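Local atomic coordinates of PA1221 (Pseudomonas aeruginosa, PDB entry 4DG8), a protein that belongs to the ANL superfamily of AMP-binding enzymes, holds adenosine monophosphate in this structure and also carries a phosphopantetheine attachment region in its sequence. Residues Pro27-Arg32 with Ala96-Gly101; Asp164-Ile169 with Gly373-Ala378; Ala187-Leu192 with Ala225-Gly230; Thr316-His321 with Thr342-Leu347. All blocks are in the same frame, centred on the assembly; numbering follows the deposited sequence.

In the fold
The four interactions illustrate how distant parts of a chain interlock in one compact fold. Interactions 3 and 4 are nested inside the long loop closed by interaction 2, whereas interaction 1 is complete before that loop begins. Interactions 1 and 3 are the nearest neighbours, with centres about 11 Å apart. Interactions 1 and 2 are joined by a probable hydrogen bond from Gln-165 NE2 to Gly-101 O (3.1 Å), and interactions 3 and 4 by one from Arg-191 NE to Thr-342 OG1 (2.9 Å). Interaction 4 approaches the bound adenosine monophosphate, with the Thr-318 side chain about 8 Å away. The side chain of Ile-169 is about 13 Å from the bound AMP, and the side chain of Ile-189 is about 14 Å from the bound AMP.

Interaction 1 (Pro27-Arg32 with Ala96-Gly101); sequences PTVVAR and AILLSG
Val-29 and Val-30, in the first turn of helix 29-39, pack on Leu-98 and Leu-99 in the last turn of helix 88-99. Thr-28 prepares that first turn: as the N-cap residue it accepts a nearly straight hydrogen bond from Ala-31 N through OG1 (3.0 Å). Val-29 then turns CG1 onto the Leu-98 methyl CD1 (3.6 Å), the two side chains lying askew to one another. The next residue, Val-30, meets both leucines. With CG1 anti to its own carbonyl carbon (chi1 -63°), this methyl sits against the Leu-98 to Leu-99 peptide link, 3.6 Å from Leu-98 C, and also touches the Leu-98 CB and Leu-99 CD2 carbons.

The contact is therefore one of helix ends: the start of one helix meets the finish of another. The second closes in a Schellman motif, Gly-101 leaving helical geometry with positive phi, and just before it Ser-100 OG binds back to Ala-96 O at 2.7 Å, on the opposite face of that carbonyl from the bond made by Ser-100 N. Further along helix 29-39, Arg-32 turns to another neighbour, its NE hydrogen-bonding to Leu-227 O.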
# COMPACT_ATOMS: atom_id res chain seq x y z
N PRO A 27 -3.64 18.75 -8.98
CA PRO A 27 -4.63 19.39 -8.10
C PRO A 27 -4.62 18.71 -6.73
O PRO A 27 -4.12 17.58 -6.61
CB PRO A 27 -5.95 19.15 -8.83
CG PRO A 27 -5.74 17.74 -9.45
CD PRO A 27 -4.25 17.71 -9.84
N THR A 28 -5.13 19.37 -5.70
CA THR A 28 -5.31 18.69 -4.42
C THR A 28 -6.38 17.60 -4.59
O THR A 28 -7.15 17.62 -5.56
CB THR A 28 -5.74 19.66 -3.30
OG1 THR A 28 -7.10 20.06 -3.53
CG2 THR A 28 -4.82 20.91 -3.24
N VAL A 29 -6.41 16.62 -3.69
CA VAL A 29 -7.45 15.59 -3.76
C VAL A 29 -8.84 16.22 -3.62
O VAL A 29 -9.79 15.78 -4.24
CB VAL A 29 -7.28 14.53 -2.66
CG1 VAL A 29 -8.44 13.58 -2.66
CG2 VAL A 29 -5.97 13.77 -2.84
N VAL A 30 -8.95 17.25 -2.79
CA VAL A 30 -10.26 17.81 -2.49
C VAL A 30 -10.77 18.68 -3.65
O VAL A 30 -11.96 18.70 -3.92
CB VAL A 30 -10.28 18.59 -1.18
CG1 VAL A 30 -9.96 17.66 0.01
CG2 VAL A 30 -9.32 19.73 -1.25
N ALA A 31 -9.87 19.37 -4.34
CA ALA A 31 -10.29 20.11 -5.53
C ALA A 31 -10.81 19.15 -6.63
O ALA A 31 -11.87 19.37 -7.20
CB ALA A 31 -9.15 21.00 -6.05
N ARG A 32 -10.08 18.07 -6.88
CA ARG A 32 -10.50 17.13 -7.92
C ARG A 32 -11.79 16.42 -7.53
O ARG A 32 -12.74 16.33 -8.34
CB ARG A 32 -9.40 16.12 -8.20
CG ARG A 32 -9.79 15.03 -9.17
CD ARG A 32 -10.01 15.55 -10.57
NE ARG A 32 -10.46 14.47 -11.44
CZ ARG A 32 -10.63 14.55 -12.75
NH1 ARG A 32 -10.39 15.70 -13.38
NH2 ARG A 32 -11.06 13.49 -13.43
N ALA A 96 -13.27 13.66 4.81
CA ALA A 96 -13.46 14.76 5.76
C ALA A 96 -12.10 15.22 6.33
O ALA A 96 -11.84 16.42 6.52
CB ALA A 96 -14.40 14.34 6.88
N ILE A 97 -11.23 14.23 6.56
CA ILE A 97 -9.87 14.51 7.00
C ILE A 97 -9.16 15.35 5.94
O ILE A 97 -8.62 16.41 6.26
CB ILE A 97 -9.07 13.23 7.32
CG1 ILE A 97 -9.52 12.68 8.68
CG2 ILE A 97 -7.57 13.54 7.41
CD1 ILE A 97 -9.32 11.16 8.83
N LEU A 98 -9.20 14.90 4.69
CA LEU A 98 -8.54 15.69 3.64
C LEU A 98 -9.10 17.11 3.47
O LEU A 98 -8.34 18.07 3.30
CB LEU A 98 -8.58 14.95 2.30
CG LEU A 98 -7.88 13.59 2.32
CD1 LEU A 98 -7.83 13.09 0.90
CD2 LEU A 98 -6.47 13.70 2.91
N LEU A 99 -10.43 17.22 3.51
CA LEU A 99 -11.13 18.51 3.45
C LEU A 99 -10.68 19.48 4.53
O LEU A 99 -10.73 20.70 4.33
CB LEU A 99 -12.63 18.29 3.61
CG LEU A 99 -13.44 17.81 2.40
CD1 LEU A 99 -14.88 17.39 2.80
CD2 LEU A 99 -13.47 18.90 1.33
N SER A 100 -10.31 18.92 5.68
CA SER A 100 -9.87 19.73 6.83
C SER A 100 -8.40 20.17 6.77
O SER A 100 -7.93 20.87 7.67
CB SER A 100 -10.12 18.95 8.12
OG SER A 100 -11.45 18.49 8.16
N GLY A 101 -7.67 19.77 5.74
CA GLY A 101 -6.26 20.09 5.64
C GLY A 101 -5.43 19.12 6.48
O GLY A 101 -4.22 19.25 6.62

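Interaction 2 (Asp164-Ile169 with Gly373-Ala378); sequences DQIAYI and GYRNDA
A classic beta bulge in strand 166-172, where Ala-167 and Tyr-168 both face Cys-184, separates Ile-166 from Ile-169, the two residues that touch Arg-375. In a regular strand, residues three apart point to opposite faces; here the extra residue brings both isoleucines to the same side, toward the segment 373-378. Ile-169 offers its CD1 methyl to the aliphatic part of the arginine, 4.1 Å from Arg-375 CG, and the two side chains run at about a right angle. Ile-166 meets the far end instead: its CG1 approaches Arg-375 NH1 at 4.1 Å, obliquely to the guanidinium plane.

One arginine can serve both because its chain starts with CG anti to the backbone N (chi1 -171°) and then bends at the next bond (chi2 75°). The charged end is not left to the hydrocarbon, since Arg-375 NH1 hydrogen-bonds to Gln-372 OE1. Arg-375 itself lies within a type I turn from Tyr-374 to Asp-377, and Asp-377 N-caps helix 378-384. Strand 180-185 runs between strands 166-172 and 373-374 in the mixed sheet, and its Ala-183 and Ala-181 lie against Ile-166 and Ile-169.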
# COMPACT_ATOMS: atom_id res chain seq x y z
N ASP A 164 0.98 20.03 -2.22
CA ASP A 164 2.08 19.58 -1.38
C ASP A 164 1.62 19.26 0.05
O ASP A 164 2.38 18.72 0.83
CB ASP A 164 3.21 20.61 -1.37
CG ASP A 164 2.80 21.95 -0.78
OD1 ASP A 164 1.59 22.24 -0.71
OD2 ASP A 164 3.70 22.72 -0.41
N GLN A 165 0.37 19.58 0.39
CA GLN A 165 -0.17 19.21 1.69
C GLN A 165 -0.09 17.69 1.87
O GLN A 165 -0.35 16.93 0.92
CB GLN A 165 -1.63 19.65 1.81
CG GLN A 165 -2.16 19.69 3.24
CD GLN A 165 -1.59 20.87 4.02
OE1 GLN A 165 -0.79 21.64 3.49
NE2 GLN A 165 -2.02 21.03 5.26
N ILE A 166 0.25 17.25 3.08
CA ILE A 166 0.24 15.82 3.39
C ILE A 166 -1.20 15.32 3.35
O ILE A 166 -2.08 15.94 3.96
CB ILE A 166 0.83 15.53 4.81
CG1 ILE A 166 2.18 16.21 4.99
CG2 ILE A 166 0.90 14.00 5.08
CD1 ILE A 166 3.22 15.81 3.95
N ALA A 167 -1.45 14.29 2.55
CA ALA A 167 -2.71 13.54 2.58
C ALA A 167 -2.76 12.39 3.60
O ALA A 167 -3.79 12.12 4.25
CB ALA A 167 -3.06 13.03 1.17
N TYR A 168 -1.68 11.64 3.72
CA TYR A 168 -1.70 10.51 4.64
C TYR A 168 -0.33 10.05 5.06
O TYR A 168 0.69 10.41 4.45
CB TYR A 168 -2.53 9.33 4.08
CG TYR A 168 -1.99 8.67 2.83
CD1 TYR A 168 -0.92 7.77 2.90
CD2 TYR A 168 -2.57 8.91 1.59
CE1 TYR A 168 -0.43 7.16 1.75
CE2 TYR A 168 -2.08 8.30 0.44
CZ TYR A 168 -1.02 7.43 0.52
OH TYR A 168 -0.56 6.82 -0.64
N ILE A 169 -0.30 9.24 6.11
CA ILE A 169 0.92 8.57 6.53
C ILE A 169 0.76 7.05 6.46
O ILE A 169 -0.24 6.50 6.90
CB ILE A 169 1.32 8.99 7.96
CG1 ILE A 169 1.70 10.46 7.97
CG2 ILE A 169 2.48 8.09 8.48
CD1 ILE A 169 1.98 11.04 9.33
N GLY A 373 8.67 12.77 2.97
CA GLY A 373 9.79 12.12 3.62
C GLY A 373 9.34 11.21 4.74
O GLY A 373 8.16 10.85 4.82
N TYR A 374 10.26 10.84 5.62
CA TYR A 374 9.88 10.02 6.77
C TYR A 374 9.54 10.98 7.87
O TYR A 374 10.41 11.65 8.41
CB TYR A 374 11.01 9.10 7.20
CG TYR A 374 11.40 8.15 6.11
CD1 TYR A 374 10.55 7.10 5.74
CD2 TYR A 374 12.60 8.29 5.44
CE1 TYR A 374 10.89 6.23 4.72
CE2 TYR A 374 12.95 7.42 4.42
CZ TYR A 374 12.09 6.39 4.07
OH TYR A 374 12.45 5.53 3.06
N ARG A 375 8.25 11.04 8.20
CA ARG A 375 7.73 12.08 9.06
C ARG A 375 8.46 12.06 10.40
O ARG A 375 8.70 13.10 11.02
CB ARG A 375 6.23 11.88 9.25
CG ARG A 375 5.53 13.02 9.96
CD ARG A 375 5.36 14.24 9.05
NE ARG A 375 4.51 15.20 9.74
CZ ARG A 375 4.20 16.42 9.31
NH1 ARG A 375 4.66 16.88 8.14
NH2 ARG A 375 3.41 17.18 10.06
N ASN A 376 8.81 10.86 10.83
CA ASN A 376 9.48 10.64 12.10
C ASN A 376 11.00 10.41 12.07
O ASN A 376 11.59 10.10 13.11
CB ASN A 376 8.80 9.51 12.87
CG ASN A 376 9.03 8.16 12.24
OD1 ASN A 376 9.29 8.07 11.03
ND2 ASN A 376 8.98 7.11 13.06
N ASP A 377 11.63 10.46 10.89
CA ASP A 377 13.10 10.32 10.84
C ASP A 377 13.73 11.32 9.86
O ASP A 377 13.78 11.06 8.65
CB ASP A 377 13.42 8.89 10.38
CG ASP A 377 14.87 8.48 10.62
OD1 ASP A 377 15.76 9.36 10.67
OD2 ASP A 377 15.10 7.26 10.76
N ALA A 378 14.32 12.38 10.39
CA ALA A 378 14.84 13.46 9.55
C ALA A 378 16.12 13.00 8.86
O ALA A 378 16.31 13.24 7.66
CB ALA A 378 15.10 14.72 10.39

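Interaction 3 (Ala187-Leu192 with Ala225-Gly230); sequences AGITRL and ALLNGG
Leu-227 points toward helix 186-193 and places a single methyl, CD1, against two consecutive side chains, those of Ile-189 and Thr-190. The three groups are turned differently. Ile-189 crosses Leu-227 at about a right angle and presents its short branch, CG2, to Leu-227 CD1 at 4.1 Å, while its longer branch runs on toward Ala-167 and Tyr-168 of strand 166-172. Thr-190 approaches aslant, with its methyl CG2 standing 4.0 Å from the same Leu-227 CD1.

Thr-190 divides its two branches between different environments. Its chi1 of 60° sets OG1 between the backbone N and carbonyl carbon, from where the hydroxyl hydrogen-bonds to Pro-27 O; CG2, anti to the carbonyl carbon, is turned to the leucine and also lies beside Thr-28 O. These are loose apolar touches, with no hydrogen bond between the segments and only 85 Å² buried in total, so other neighbours must complete the surroundings of Leu-227: Val-29 and Phe-33 of helix 29-39 both reach its side chain.

The backbone carrying Leu-227 is tied in a compact turn. Ala-225 O accepts from Asn-228 N at 2.9 Å and from Gly-230 N at 2.8 Å, on opposite faces of the carbonyl, and Gly-229 passes through positive phi between them.

The arrangement is packing typical of a layered alpha/beta fold: helix 186-193 follows strand 180-185 of the seven-stranded mixed sheet, and the turn beyond helix 217-226 leads into strand 231-234 of a separate four-stranded one.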
# COMPACT_ATOMS: atom_id res chain seq x y z
N ALA A 187 -0.65 15.71 -4.10
CA ALA A 187 -0.12 15.53 -5.45
C ALA A 187 0.24 14.09 -5.79
O ALA A 187 0.05 13.67 -6.92
CB ALA A 187 1.10 16.43 -5.68
N GLY A 188 0.79 13.34 -4.84
CA GLY A 188 1.17 11.97 -5.10
C GLY A 188 -0.06 11.16 -5.48
O GLY A 188 -0.04 10.31 -6.40
N ILE A 189 -1.16 11.47 -4.79
CA ILE A 189 -2.44 10.81 -5.07
C ILE A 189 -3.08 11.21 -6.39
O ILE A 189 -3.51 10.34 -7.16
CB ILE A 189 -3.46 11.08 -3.94
CG1 ILE A 189 -2.94 10.55 -2.61
CG2 ILE A 189 -4.78 10.42 -4.29
CD1 ILE A 189 -3.86 10.83 -1.43
N THR A 190 -3.17 12.53 -6.65
CA THR A 190 -3.83 12.97 -7.89
C THR A 190 -2.97 12.64 -9.12
O THR A 190 -3.51 12.32 -10.17
CB THR A 190 -4.24 14.48 -7.88
OG1 THR A 190 -3.08 15.29 -7.72
CG2 THR A 190 -5.24 14.78 -6.74
N ARG A 191 -1.64 12.66 -8.97
CA ARG A 191 -0.76 12.24 -10.07
C ARG A 191 -0.94 10.75 -10.31
O ARG A 191 -0.98 10.31 -11.47
CB ARG A 191 0.71 12.62 -9.84
CG ARG A 191 1.55 11.61 -8.99
CD ARG A 191 1.99 10.43 -9.87
NE ARG A 191 3.19 9.72 -9.42
CZ ARG A 191 3.21 8.84 -8.41
NH1 ARG A 191 2.11 8.58 -7.71
NH2 ARG A 191 4.35 8.23 -8.09
N LEU A 192 -1.09 9.98 -9.24
CA LEU A 192 -1.34 8.55 -9.39
C LEU A 192 -2.62 8.27 -10.19
O LEU A 192 -2.65 7.39 -11.06
CB LEU A 192 -1.43 7.84 -8.01
CG LEU A 192 -1.85 6.35 -8.05
CD1 LEU A 192 -0.77 5.52 -8.77
CD2 LEU A 192 -2.14 5.79 -6.66
N ALA A 225 -11.15 5.44 -8.15
CA ALA A 225 -12.59 5.63 -8.37
C ALA A 225 -13.04 7.06 -8.16
O ALA A 225 -13.56 7.71 -9.09
CB ALA A 225 -13.39 4.72 -7.45
N LEU A 226 -12.84 7.57 -6.94
CA LEU A 226 -13.52 8.81 -6.57
C LEU A 226 -13.00 10.03 -7.33
O LEU A 226 -13.71 11.01 -7.52
CB LEU A 226 -13.43 9.06 -5.06
CG LEU A 226 -14.16 8.06 -4.15
CD1 LEU A 226 -13.86 8.39 -2.70
CD2 LEU A 226 -15.67 8.12 -4.41
N LEU A 227 -11.74 9.99 -7.76
CA LEU A 227 -11.20 11.12 -8.49
C LEU A 227 -11.54 11.04 -9.98
O LEU A 227 -11.26 11.96 -10.76
CB LEU A 227 -9.68 11.25 -8.24
CG LEU A 227 -9.34 11.46 -6.76
CD1 LEU A 227 -7.85 11.70 -6.61
CD2 LEU A 227 -10.15 12.63 -6.15
N ASN A 228 -12.09 9.90 -10.40
CA ASN A 228 -12.64 9.74 -11.75
C ASN A 228 -14.17 9.70 -11.95
O ASN A 228 -14.63 9.41 -13.05
CB ASN A 228 -11.91 8.65 -12.51
CG ASN A 228 -10.45 9.00 -12.71
OD1 ASN A 228 -10.12 9.87 -13.52
ND2 ASN A 228 -9.58 8.39 -11.91
N GLY A 229 -14.94 9.93 -10.88
CA GLY A 229 -16.39 9.84 -10.99
C GLY A 229 -16.86 8.38 -10.99
O GLY A 229 -17.99 8.09 -11.37
N GLY A 230 -15.98 7.48 -10.55
CA GLY A 230 -16.28 6.06 -10.47
C GLY A 230 -16.86 5.68 -9.12
O GLY A 230 -17.28 6.55 -8.35

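Interaction 4 (Thr316-His321 with Thr342-Leu347); sequences TFTCCH and TAVLLL
Thr-318 and Cys-319 pack against Thr-342 and Val-344 in a buried, side-chain contact between two beta sheets, in the part of the chain assigned to the AMP-binding enzyme family. Strand 319-322 belongs to a five-stranded mixed sheet, whereas strand 342-347 belongs to an antiparallel sheet, and no hydrogen bond joins the two segments. A classic beta bulge marks the start of the first strand, Thr-318 and Cys-319 both facing Tyr-309.

Thr-318, just before the first strand, makes two of the three residue contacts. Its hydroxyl is engaged with Asn-314 ND2, while CG2, set anti to the backbone N, is turned to the other segment. There it meets the CG1 methyl of Val-344 at 3.5 Å, the two side chains meeting at a slant, and comes within 4.1 Å of Thr-342 CG2. The Thr-342 methyl in turn lies 3.8 Å from Thr-318 O. The two threonine side chains run at about a right angle, and Ala-365 of strand 361-367 adds a further neighbour to Thr-318.

Val-344 has its CG1 branch anti to the carbonyl carbon (chi1 -62°), and that one methyl also reaches the following residue of the bulge, standing 4.0 Å from Cys-319 SG.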
# COMPACT_ATOMS: atom_id res chain seq x y z
N THR A 316 2.46 4.53 -4.03
CA THR A 316 1.82 3.47 -4.83
C THR A 316 2.64 2.94 -6.01
O THR A 316 3.24 1.86 -5.90
CB THR A 316 0.38 3.83 -5.22
OG1 THR A 316 -0.31 4.28 -4.05
CG2 THR A 316 -0.34 2.60 -5.79
N PHE A 317 2.47 3.52 -7.19
CA PHE A 317 3.20 3.06 -8.36
C PHE A 317 4.32 4.00 -8.79
O PHE A 317 4.22 5.22 -8.68
CB PHE A 317 2.25 2.90 -9.56
CG PHE A 317 1.24 1.81 -9.39
CD1 PHE A 317 1.52 0.70 -8.61
CD2 PHE A 317 0.02 1.88 -10.07
CE1 PHE A 317 0.58 -0.32 -8.48
CE2 PHE A 317 -0.92 0.87 -9.93
CZ PHE A 317 -0.64 -0.22 -9.13
N THR A 318 5.36 3.40 -9.34
CA THR A 318 6.48 4.10 -9.94
C THR A 318 6.46 3.77 -11.43
O THR A 318 6.48 4.66 -12.27
CB THR A 318 7.81 3.75 -9.26
OG1 THR A 318 7.78 4.24 -7.91
CG2 THR A 318 8.96 4.40 -9.98
N CYS A 319 6.51 2.48 -11.75
CA CYS A 319 6.31 2.03 -13.13
C CYS A 319 5.10 1.11 -13.26
O CYS A 319 4.78 0.36 -12.34
CB CYS A 319 7.55 1.30 -13.64
SG CYS A 319 9.08 2.24 -13.52
N CYS A 320 4.43 1.17 -14.41
CA CYS A 320 3.43 0.16 -14.76
C CYS A 320 3.67 -0.34 -16.16
O CYS A 320 4.27 0.35 -16.99
CB CYS A 320 2.01 0.71 -14.67
SG CYS A 320 1.52 1.14 -13.02
N HIS A 321 3.20 -1.56 -16.41
CA HIS A 321 3.31 -2.17 -17.73
C HIS A 321 2.00 -2.87 -18.09
O HIS A 321 1.53 -3.73 -17.36
CB HIS A 321 4.49 -3.16 -17.77
CG HIS A 321 4.64 -3.87 -19.08
ND1 HIS A 321 4.97 -3.21 -20.24
CD2 HIS A 321 4.52 -5.18 -19.40
CE1 HIS A 321 5.02 -4.08 -21.23
NE2 HIS A 321 4.75 -5.28 -20.75
N THR A 342 5.64 10.84 -12.89
CA THR A 342 6.86 10.25 -12.37
C THR A 342 7.91 10.14 -13.47
O THR A 342 7.59 10.09 -14.66
CB THR A 342 6.55 8.87 -11.78
OG1 THR A 342 5.77 9.06 -10.59
CG2 THR A 342 7.83 8.10 -11.45
N ALA A 343 9.18 10.14 -13.07
CA ALA A 343 10.26 9.77 -13.98
C ALA A 343 11.20 8.79 -13.29
O ALA A 343 11.26 8.76 -12.06
CB ALA A 343 11.02 11.02 -14.43
N VAL A 344 11.91 7.97 -14.05
CA VAL A 344 12.91 7.10 -13.44
C VAL A 344 14.24 7.14 -14.19
O VAL A 344 14.28 7.41 -15.38
CB VAL A 344 12.45 5.62 -13.35
CG1 VAL A 344 11.23 5.49 -12.47
CG2 VAL A 344 12.18 5.04 -14.74
N LEU A 345 15.32 6.90 -13.46
CA LEU A 345 16.60 6.58 -14.09
C LEU A 345 17.06 5.27 -13.49
O LEU A 345 16.60 4.87 -12.42
CB LEU A 345 17.65 7.65 -13.81
CG LEU A 345 17.47 9.02 -14.45
CD1 LEU A 345 18.67 9.91 -14.10
CD2 LEU A 345 17.31 8.87 -15.96
N LEU A 346 17.97 4.62 -14.18
CA LEU A 346 18.63 3.43 -13.69
C LEU A 346 20.10 3.82 -13.49
O LEU A 346 20.77 4.21 -14.44
CB LEU A 346 18.51 2.34 -14.76
CG LEU A 346 18.68 0.88 -14.33
CD1 LEU A 346 17.58 0.48 -13.34
CD2 LEU A 346 18.68 -0.01 -15.57
N LEU A 347 20.60 3.72 -12.25
CA LEU A 347 21.95 4.19 -11.91
C LEU A 347 22.96 3.09 -11.57
O LEU A 347 22.65 2.18 -10.81
CB LEU A 347 21.90 5.19 -10.75
CG LEU A 347 21.18 6.50 -11.02
CD1 LEU A 347 21.44 7.47 -9.88
CD2 LEU A 347 21.62 7.11 -12.34